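Local coordinates for protein sucrose 6(F)-phosphate phosphorylase (Thermoanaerobacterium thermosaccharolyticum DSM 571, PDB 6S9V) that belongs to the alpha-amylase family of TIM-barrel proteins and carries a separate antiparallel sheet near its C-terminus, at residues A[270-275]-A[296-301]. Residues are numbered along the deposited sequence; the frame is centred on the assembly and turned at random.
Sequences IYDFIL and KNRPIN
Ile270 and Asn301 mark the closest approach of the two backbones, their CA atoms 7.3 Å apart. Residues 270-271 lie on barrel strand 269-271, and the chain then turns toward the helix 275-285, while 296-301 is an irregular loop running from helix 289-295 into strand 302-304. Backbone bonds from Ile270 and Asp272 to Phe303 hold the two neighbouring strands together, just beyond the loop. The main link between the segments is a salt bridge from Asp272 to Arg298. A single carboxylate oxygen, Asp272 OD2, accepts from two of the three guanidinium nitrogens: Arg298 NH2 at 2.8 Å, arriving on the anti side, and Arg298 NE at 3.1 Å in a weak, more bent bond. The two side chains cross at about a right angle, yet their flat ends lie nearly coplanar, 18° apart, with the carboxylate at the guanidinium edge. A bend at chi3 (-90°) turns the end of the arginine so that this NE/NH2 edge meets Asp272, and Arg298 NH1 bonds Pro386 O. The other oxygen, Asp272 OD1, accepts from the turn that follows it: from Leu275 N at 2.9 Å, above the carboxylate plane, and from Ile274 N at 3.2 Å, nearly in line with the C-O bond. The hydroxyl of Tyr294, in helix 289-295, makes a further hydrogen bond to it. Both oxygens of this buried acid are thus engaged, which probably favours its charged form. Nearer the strand, Ile270 CD1 approaches the ring of Pro299, 4.4 Å from its CG, and Tyr261 and Ala264 of helix 257-265 also touch that proline. Asp272 therefore caps the start of the helix after the sixth barrel strand while pairing with the loop that enters the seventh, linking the two ends of the beta-alpha-beta crossover between these strands of the TIM barrel.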
loop_
_atom_site.group_PDB
_atom_site.type_symbol
_atom_site.label_atom_id
_atom_site.label_comp_id
_atom_site.label_asym_id
_atom_site.label_seq_id
_atom_site.Cartn_x
_atom_site.Cartn_y
_atom_site.Cartn_z
ATOM N N ILE A 270 4.306 6.942 6.450
ATOM C CA ILE A 270 3.619 7.025 5.168
ATOM C C ILE A 270 4.255 6.059 4.177
ATOM O O ILE A 270 5.350 5.535 4.383
ATOM C CB ILE A 270 3.638 8.453 4.576
ATOM C CG1 ILE A 270 5.081 8.900 4.312
ATOM C CG2 ILE A 270 2.922 9.428 5.509
ATOM C CD1 ILE A 270 5.194 10.173 3.492
ATOM N N TYR A 271 3.551 5.868 3.062
ATOM C CA TYR A 271 4.083 5.144 1.923
ATOM C C TYR A 271 4.764 6.110 0.963
ATOM O O TYR A 271 4.277 7.218 0.724
ATOM C CB TYR A 271 2.979 4.419 1.161
ATOM C CG TYR A 271 2.478 3.157 1.804
ATOM C CD1 TYR A 271 3.224 1.987 1.742
ATOM C CD2 TYR A 271 1.247 3.125 2.440
ATOM C CE1 TYR A 271 2.761 0.819 2.313
ATOM C CE2 TYR A 271 0.776 1.966 3.018
ATOM C CZ TYR A 271 1.536 0.813 2.947
ATOM O OH TYR A 271 1.078 -0.345 3.520
ATOM N N ASP A 272 5.859 5.663 0.370
ATOM C CA ASP A 272 6.523 6.442 -0.669
ATOM C C ASP A 272 5.802 6.166 -1.986
ATOM O O ASP A 272 6.107 5.211 -2.693
ATOM C CB ASP A 272 8.001 6.088 -0.749
ATOM C CG ASP A 272 8.778 7.055 -1.627
ATOM O OD1 ASP A 272 8.159 7.657 -2.526
ATOM O OD2 ASP A 272 9.997 7.230 -1.405
ATOM N N PHE A 273 4.816 7.003 -2.306
ATOM C CA PHE A 273 4.048 6.850 -3.540
ATOM C C PHE A 273 4.623 7.647 -4.706
ATOM O O PHE A 273 4.025 7.655 -5.793
ATOM C CB PHE A 273 2.591 7.246 -3.299
ATOM C CG PHE A 273 1.788 6.210 -2.520
ATOM C CD1 PHE A 273 1.902 4.845 -2.795
ATOM C CD2 PHE A 273 0.928 6.610 -1.511
ATOM C CE1 PHE A 273 1.160 3.908 -2.088
ATOM C CE2 PHE A 273 0.183 5.680 -0.797
ATOM C CZ PHE A 273 0.297 4.330 -1.079
ATOM N N ILE A 274 5.762 8.302 -4.516
ATOM C CA ILE A 274 6.427 9.054 -5.579
ATOM C C ILE A 274 7.525 8.213 -6.223
ATOM O O ILE A 274 7.764 8.319 -7.437
ATOM C CB ILE A 274 6.987 10.372 -5.024
ATOM C CG1 ILE A 274 5.842 11.316 -4.653
ATOM C CG2 ILE A 274 7.903 11.053 -6.028
ATOM C CD1 ILE A 274 6.247 12.435 -3.722
ATOM N N LEU A 275 8.202 7.385 -5.429
ATOM C CA LEU A 275 9.307 6.590 -5.958
ATOM C C LEU A 275 8.904 5.630 -7.074
ATOM O O LEU A 275 9.712 5.439 -8.000
ATOM C CB LEU A 275 9.963 5.805 -4.820
ATOM C CG LEU A 275 11.298 5.132 -5.124
ATOM C CD1 LEU A 275 12.416 6.135 -5.326
ATOM C CD2 LEU A 275 11.645 4.146 -4.011
ATOM N N LYS A 296 16.966 14.024 -2.460
ATOM C CA LYS A 296 17.461 15.156 -1.687
ATOM C C LYS A 296 16.351 15.923 -0.979
ATOM O O LYS A 296 16.650 16.757 -0.122
ATOM C CB LYS A 296 18.225 16.119 -2.608
ATOM C CG LYS A 296 19.503 15.542 -3.215
ATOM C CD LYS A 296 20.154 16.508 -4.218
ATOM C CE LYS A 296 21.416 15.909 -4.843
ATOM N NZ LYS A 296 22.073 16.836 -5.818
ATOM N N ASN A 297 15.085 15.648 -1.301
ATOM C CA ASN A 297 13.962 16.431 -0.804
ATOM C C ASN A 297 12.783 15.507 -0.495
ATOM O O ASN A 297 11.717 15.581 -1.102
ATOM C CB ASN A 297 13.533 17.489 -1.820
ATOM C CG ASN A 297 14.621 18.492 -2.120
ATOM O OD1 ASN A 297 14.809 19.454 -1.379
ATOM N ND2 ASN A 297 15.350 18.274 -3.210
ATOM N N ARG A 298 12.974 14.615 0.474
ATOM C CA ARG A 298 11.920 13.683 0.855
ATOM C C ARG A 298 12.156 13.255 2.289
ATOM O O ARG A 298 13.308 13.175 2.724
ATOM C CB ARG A 298 11.894 12.453 -0.069
ATOM C CG ARG A 298 13.025 11.463 0.161
ATOM C CD ARG A 298 13.010 10.332 -0.856
ATOM N NE ARG A 298 12.204 9.177 -0.451
ATOM C CZ ARG A 298 12.591 8.263 0.434
ATOM N NH1 ARG A 298 13.762 8.387 1.047
ATOM N NH2 ARG A 298 11.798 7.238 0.726
ATOM N N PRO A 299 11.100 12.981 3.050
ATOM C CA PRO A 299 11.304 12.390 4.379
ATOM C C PRO A 299 11.812 10.965 4.233
ATOM O O PRO A 299 11.516 10.271 3.256
ATOM C CB PRO A 299 9.911 12.436 5.014
ATOM C CG PRO A 299 8.955 12.494 3.854
ATOM C CD PRO A 299 9.678 13.200 2.734
ATOM N N ILE A 300 12.585 10.519 5.220
ATOM C CA ILE A 300 13.157 9.182 5.109
ATOM C C ILE A 300 12.302 8.115 5.778
ATOM O O ILE A 300 12.515 6.920 5.528
ATOM C CB ILE A 300 14.587 9.115 5.677
ATOM C CG1 ILE A 300 14.593 9.305 7.190
ATOM C CG2 ILE A 300 15.467 10.162 5.004
ATOM C CD1 ILE A 300 15.976 9.143 7.798
ATOM N N ASN A 301 11.363 8.495 6.643
ATOM C CA ASN A 301 10.573 7.500 7.374
ATOM C C ASN A 301 9.326 7.142 6.562
ATOM O O ASN A 301 8.183 7.472 6.881
ATOM C CB ASN A 301 10.272 7.990 8.782
ATOM C CG ASN A 301 11.498 7.873 9.692
ATOM O OD1 ASN A 301 11.813 6.792 10.203
ATOM N ND2 ASN A 301 12.214 8.974 9.856
#